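Local coordinates for protein histone-lysine N-methyltransferase, H3 lysine-9 specific SUVH6 (Arabidopsis thaliana, PDB 6A5K) that deposits the H3K9 methyl mark on histone H3 with S-adenosylmethionine as methyl donor and probably recognises methylated DNA through its SRA domain, at residues 162-167 with 196-201; 458-463 with 484-489. The protein carries 1 engineered substitution. All blocks are in the same frame, centred on the assembly; numbering follows the deposited sequence.

Contact 1. Residues 162-167 with 196-201; sequences ATSIEK and YLVEKY
Ile165 and Val198 mark the crossing of the last turns of helix 156-167 over strand 190-205. The axes of the two segments approach to 6.9 Å at 105°, and CA of Ile165 comes within 4.9 Å of CA of Val198. At that point the backbones themselves touch: CA of Ile165 makes a CA-H...O contact of 3.4 Å with Val198 O, an oxygen that also accepts a hydrogen bond from Gln168 NE2. No direct hydrogen bond joins the two segments, but one water donates to Ser164 O and accepts from Val198 N.

Ile165 does most of the touching. Its chi1 of -60° sets CG1 anti to the carbonyl carbon, beside the backbone N, where it meets CG1 of Val198 at 3.5 Å, tighter than a usual carbon contact, with the two side chains crossing at roughly a right angle. CG2, anti to N, sits 3.5 Å from Glu199 O, while CD1 reaches over the Lys200 backbone to the edge of the Tyr201 ring, 3.7 Å from CD2. Ala162 CB covers one face of that ring, offset toward its rim. The other methyl of Val198, CG2, packs on Ser164 CB at 3.6 Å; the Ser164 hydroxyl is bonded to Ala108 N of strand 105-113. This is a helix laid across the curved, mixed sheet of an SRA domain, a member of the PUA clan.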
loop_
_atom_site.group_PDB
_atom_site.type_symbol
_atom_site.label_atom_id
_atom_site.label_comp_id
_atom_site.label_asym_id
_atom_site.label_seq_id
_atom_site.Cartn_x
_atom_site.Cartn_y
_atom_site.Cartn_z
ATOM N N ALA A 162 -16.959 -26.484 15.009
ATOM C CA ALA A 162 -18.264 -27.046 15.348
ATOM C C ALA A 162 -18.761 -26.518 16.696
ATOM O O ALA A 162 -19.940 -26.211 16.857
ATOM C CB ALA A 162 -18.198 -28.563 15.362
ATOM N N THR A 163 -17.852 -26.401 17.659
ATOM C CA THR A 163 -18.197 -25.901 18.986
ATOM C C THR A 163 -18.578 -24.421 18.949
ATOM O O THR A 163 -19.411 -23.956 19.740
ATOM C CB THR A 163 -17.030 -26.121 19.969
ATOM O OG1 THR A 163 -16.674 -27.509 19.972
ATOM C CG2 THR A 163 -17.401 -25.688 21.390
ATOM N N SER A 164 -17.977 -23.682 18.017
ATOM C CA SER A 164 -18.340 -22.277 17.821
ATOM C C SER A 164 -19.839 -22.106 17.581
ATOM O O SER A 164 -20.429 -21.109 17.991
ATOM C CB SER A 164 -17.556 -21.668 16.650
ATOM O OG SER A 164 -16.199 -21.442 16.996
ATOM N N ILE A 165 -20.445 -23.082 16.908
ATOM C CA ILE A 165 -21.887 -23.081 16.672
ATOM C C ILE A 165 -22.670 -23.066 17.981
ATOM O O ILE A 165 -23.589 -22.261 18.165
ATOM C CB ILE A 165 -22.322 -24.309 15.849
ATOM C CG1 ILE A 165 -21.612 -24.318 14.495
ATOM C CG2 ILE A 165 -23.835 -24.326 15.657
ATOM C CD1 ILE A 165 -21.854 -25.576 13.684
ATOM N N GLU A 166 -22.294 -23.956 18.893
ATOM C CA GLU A 166 -22.993 -24.060 20.174
ATOM C C GLU A 166 -22.757 -22.842 21.051
ATOM O O GLU A 166 -23.679 -22.376 21.719
ATOM C CB GLU A 166 -22.574 -25.316 20.940
ATOM C CG GLU A 166 -22.395 -26.553 20.090
ATOM C CD GLU A 166 -21.624 -27.644 20.818
ATOM O OE1 GLU A 166 -21.460 -27.537 22.055
ATOM O OE2 GLU A 166 -21.197 -28.614 20.157
ATOM N N LYS A 167 -21.531 -22.323 21.057
ATOM C CA LYS A 167 -21.229 -21.173 21.910
ATOM C C LYS A 167 -21.622 -19.841 21.263
ATOM O O LYS A 167 -21.761 -18.827 21.953
ATOM C CB LYS A 167 -19.742 -21.156 22.277
ATOM C CG LYS A 167 -19.238 -22.449 22.894
ATOM C CD LYS A 167 -19.805 -22.661 24.282
ATOM C CE LYS A 167 -18.876 -23.522 25.118
ATOM N NZ LYS A 167 -19.137 -24.973 24.908
ATOM N N TYR A 196 -17.604 -13.374 11.975
ATOM C CA TYR A 196 -18.710 -14.213 11.537
ATOM C C TYR A 196 -19.174 -15.112 12.679
ATOM O O TYR A 196 -18.435 -15.344 13.639
ATOM C CB TYR A 196 -18.300 -15.086 10.345
ATOM C CG TYR A 196 -18.155 -14.369 9.017
ATOM C CD1 TYR A 196 -18.959 -14.710 7.937
ATOM C CD2 TYR A 196 -17.199 -13.368 8.837
ATOM C CE1 TYR A 196 -18.831 -14.070 6.714
ATOM C CE2 TYR A 196 -17.061 -12.723 7.619
ATOM C CZ TYR A 196 -17.874 -13.078 6.562
ATOM O OH TYR A 196 -17.745 -12.438 5.347
ATOM N N LEU A 197 -20.396 -15.622 12.561
ATOM C CA LEU A 197 -20.881 -16.659 13.456
ATOM C C LEU A 197 -21.021 -17.951 12.666
ATOM O O LEU A 197 -21.373 -17.923 11.487
ATOM C CB LEU A 197 -22.221 -16.272 14.087
ATOM C CG LEU A 197 -22.215 -15.087 15.062
ATOM C CD1 LEU A 197 -23.624 -14.757 15.536
ATOM C CD2 LEU A 197 -21.306 -15.361 16.253
ATOM N N VAL A 198 -20.743 -19.082 13.307
ATOM C CA VAL A 198 -20.933 -20.376 12.659
ATOM C C VAL A 198 -22.350 -20.889 12.951
ATOM O O VAL A 198 -22.751 -21.015 14.107
ATOM C CB VAL A 198 -19.881 -21.406 13.129
ATOM C CG1 VAL A 198 -19.779 -22.547 12.131
ATOM C CG2 VAL A 198 -18.509 -20.726 13.304
ATOM N N GLU A 199 -23.103 -21.178 11.896
ATOM C CA GLU A 199 -24.523 -21.502 12.022
ATOM C C GLU A 199 -24.800 -23.000 12.010
ATOM O O GLU A 199 -25.659 -23.488 12.745
ATOM C CB GLU A 199 -25.321 -20.829 10.900
ATOM C CG GLU A 199 -25.300 -19.314 10.947
ATOM C CD GLU A 199 -26.215 -18.687 9.913
ATOM O OE1 GLU A 199 -26.349 -19.256 8.809
ATOM O OE2 GLU A 199 -26.805 -17.625 10.206
ATOM N N LYS A 200 -24.082 -23.727 11.164
ATOM C CA LYS A 200 -24.292 -25.166 11.049
ATOM C C LYS A 200 -23.125 -25.820 10.340
ATOM O O LYS A 200 -22.322 -25.149 9.688
ATOM C CB LYS A 200 -25.591 -25.469 10.291
ATOM C CG LYS A 200 -25.562 -25.051 8.829
ATOM C CD LYS A 200 -26.873 -25.413 8.124
ATOM C CE LYS A 200 -26.957 -24.781 6.741
ATOM N NZ LYS A 200 -28.264 -25.075 6.074
ATOM N N TYR A 201 -23.029 -27.136 10.473
ATOM C CA TYR A 201 -22.051 -27.880 9.705
ATOM C C TYR A 201 -22.656 -29.178 9.194
ATOM O O TYR A 201 -23.695 -29.642 9.671
ATOM C CB TYR A 201 -20.791 -28.153 10.531
ATOM C CG TYR A 201 -20.884 -29.314 11.492
ATOM C CD1 TYR A 201 -20.331 -30.544 11.171
ATOM C CD2 TYR A 201 -21.504 -29.177 12.726
ATOM C CE1 TYR A 201 -20.408 -31.613 12.044
ATOM C CE2 TYR A 201 -21.583 -30.238 13.608
ATOM C CZ TYR A 201 -21.032 -31.452 13.260
ATOM O OH TYR A 201 -21.104 -32.513 14.127
HETATM O O HOH W 1 -20.271 -18.937 16.087
#

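Contact 2. Residues 458-463 with 484-489; sequences SPNLYA and DNIPPL
The side chains of Asn460 and Ile486 cross at about a right angle in the SET domain, where the start of strand 461-467 meets the loop leading to strand 491-494. Asn460 chi1 of 49° puts CG between the backbone N and the carbonyl carbon, facing Ile486. The isoleucine CD1 lies over one face of the carboxamide, 3.9 Å from both CB and CG of Asn460, and its CG2 is 3.9 Å from ND2. The Leu461 side chain also crosses that of Ile486 at about a right angle, its CD2 3.9 Å from the same CD1, so one methyl serves two neighbouring side chains. Leu492 of strand 491-494 touches all three.

The Asn460 amide is buried, and both its ends are bonded: OD1 accepts from Cys493 N, and ND2 donates to Glu491 O and Gln490 OE1. These bonds fix the rotation of the group and tie the turn ahead of strand 461-467 to strand 491-494. An alanine at Ile486 would probably open a gap against the face of the Asn460 amide and leave Leu461 CD2 without the methyl it packs on.

Asp484 comes in beside the asparagine stem. OD2 forms a salt bridge with Arg15 of the long N-terminal helix, while OD1 rests 3.3 Å from Asn460 CB and 3.5 Å from Asn460 CA.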
loop_
_atom_site.group_PDB
_atom_site.type_symbol
_atom_site.label_atom_id
_atom_site.label_comp_id
_atom_site.label_asym_id
_atom_site.label_seq_id
_atom_site.Cartn_x
_atom_site.Cartn_y
_atom_site.Cartn_z
ATOM N N SER A 458 -1.605 9.753 9.394
ATOM C CA SER A 458 -1.217 8.351 9.285
ATOM C C SER A 458 -1.332 7.904 7.829
ATOM O O SER A 458 -2.178 7.079 7.492
ATOM C CB SER A 458 -2.076 7.469 10.192
ATOM O OG SER A 458 -1.547 6.155 10.237
ATOM N N PRO A 459 -0.464 8.447 6.962
ATOM C CA PRO A 459 -0.582 8.299 5.509
ATOM C C PRO A 459 -0.227 6.907 4.981
ATOM O O PRO A 459 0.525 6.186 5.632
ATOM C CB PRO A 459 0.419 9.328 4.989
ATOM C CG PRO A 459 1.503 9.326 6.030
ATOM C CD PRO A 459 0.767 9.167 7.345
ATOM N N ASN A 460 -0.748 6.547 3.810
ATOM C CA ASN A 460 -0.365 5.284 3.171
ATOM C C ASN A 460 0.572 5.512 1.981
ATOM O O ASN A 460 1.032 4.554 1.351
ATOM C CB ASN A 460 -1.604 4.474 2.740
ATOM C CG ASN A 460 -2.624 5.302 1.966
ATOM O OD1 ASN A 460 -2.305 6.360 1.440
ATOM N ND2 ASN A 460 -3.860 4.796 1.873
ATOM N N LEU A 461 0.862 6.781 1.688
ATOM C CA LEU A 461 1.828 7.131 0.643
ATOM C C LEU A 461 2.955 7.984 1.202
ATOM O O LEU A 461 2.800 8.632 2.229
ATOM C CB LEU A 461 1.171 7.906 -0.509
ATOM C CG LEU A 461 -0.031 7.368 -1.291
ATOM C CD1 LEU A 461 -0.303 8.262 -2.512
ATOM C CD2 LEU A 461 0.157 5.919 -1.711
ATOM N N TYR A 462 4.091 7.994 0.512
ATOM C CA TYR A 462 5.099 9.007 0.785
ATOM C C TYR A 462 5.668 9.549 -0.513
ATOM O O TYR A 462 5.607 8.887 -1.563
ATOM C CB TYR A 462 6.238 8.465 1.663
ATOM C CG TYR A 462 6.975 7.274 1.096
ATOM C CD1 TYR A 462 6.566 5.984 1.392
ATOM C CD2 TYR A 462 8.100 7.440 0.277
ATOM C CE1 TYR A 462 7.238 4.881 0.890
ATOM C CE2 TYR A 462 8.777 6.335 -0.232
ATOM C CZ TYR A 462 8.338 5.058 0.081
ATOM O OH TYR A 462 8.998 3.938 -0.397
ATOM N N ALA A 463 6.233 10.750 -0.419
ATOM C CA ALA A 463 6.885 11.405 -1.549
ATOM C C ALA A 463 8.344 10.973 -1.643
ATOM O O ALA A 463 9.038 10.840 -0.635
ATOM C CB ALA A 463 6.785 12.928 -1.423
ATOM N N ASP A 484 2.072 0.922 2.426
ATOM C CA ASP A 484 1.282 -0.210 2.904
ATOM C C ASP A 484 0.866 -1.052 1.708
ATOM O O ASP A 484 0.939 -0.593 0.573
ATOM C CB ASP A 484 0.006 0.228 3.631
ATOM C CG ASP A 484 0.264 1.192 4.765
ATOM O OD1 ASP A 484 -0.432 2.230 4.812
ATOM O OD2 ASP A 484 1.121 0.898 5.624
ATOM N N ASN A 485 0.412 -2.271 1.971
ATOM C CA ASN A 485 -0.469 -2.950 1.031
ATOM C C ASN A 485 -1.849 -2.321 1.178
ATOM O O ASN A 485 -2.530 -2.546 2.172
ATOM C CB ASN A 485 -0.517 -4.453 1.298
ATOM C CG ASN A 485 0.789 -5.145 0.960
ATOM O OD1 ASN A 485 1.282 -5.053 -0.166
ATOM N ND2 ASN A 485 1.358 -5.842 1.939
ATOM N N ILE A 486 -2.251 -1.516 0.203
ATOM C CA ILE A 486 -3.464 -0.714 0.345
ATOM C C ILE A 486 -4.692 -1.452 -0.193
ATOM O O ILE A 486 -4.665 -1.963 -1.304
ATOM C CB ILE A 486 -3.318 0.639 -0.383
ATOM C CG1 ILE A 486 -2.025 1.342 0.051
ATOM C CG2 ILE A 486 -4.526 1.523 -0.108
ATOM C CD1 ILE A 486 -1.753 2.666 -0.707
ATOM N N PRO A 487 -5.772 -1.516 0.606
ATOM C CA PRO A 487 -7.027 -2.110 0.137
ATOM C C PRO A 487 -7.603 -1.315 -1.017
ATOM O O PRO A 487 -7.328 -0.120 -1.109
ATOM C CB PRO A 487 -7.950 -2.024 1.366
ATOM C CG PRO A 487 -7.026 -1.821 2.535
ATOM C CD PRO A 487 -5.871 -1.041 1.997
ATOM N N PRO A 488 -8.398 -1.959 -1.887
ATOM C CA PRO A 488 -9.037 -1.187 -2.956
ATOM C C PRO A 488 -9.946 -0.113 -2.375
ATOM O O PRO A 488 -10.563 -0.339 -1.326
ATOM C CB PRO A 488 -9.835 -2.241 -3.738
ATOM C CG PRO A 488 -10.020 -3.369 -2.781
ATOM C CD PRO A 488 -8.807 -3.372 -1.894
ATOM N N LEU A 489 -9.964 1.046 -3.027
ATOM C CA LEU A 489 -10.866 2.163 -2.724
ATOM C C LEU A 489 -10.545 2.884 -1.418
ATOM O O LEU A 489 -11.292 3.765 -1.007
ATOM C CB LEU A 489 -12.325 1.682 -2.714
ATOM C CG LEU A 489 -12.825 1.083 -4.033
ATOM C CD1 LEU A 489 -14.196 0.444 -3.853
ATOM C CD2 LEU A 489 -12.861 2.136 -5.142
#

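From the N terminus the chain runs through helix 5-29 before it enters the SRA domain. There contact 1 closes a loop of 28 residues, which includes strand 171-176 of the same sheet, and seats helix 156-167 on strand 190-205. The chain then crosses the zinc-binding pre-SET region and enters the SET domain, where contact 2 closes a loop of 20 residues through strand 477-482. The contacts follow in series, neither nesting nor crossing, with centres about 35 Å apart and nearest atoms about 14 Å apart. Contact 1 stays within the SRA domain, while the surroundings of contact 2 join the SET domain to helix 5-29 and, through Pro488 and Leu489, to helix 227-234.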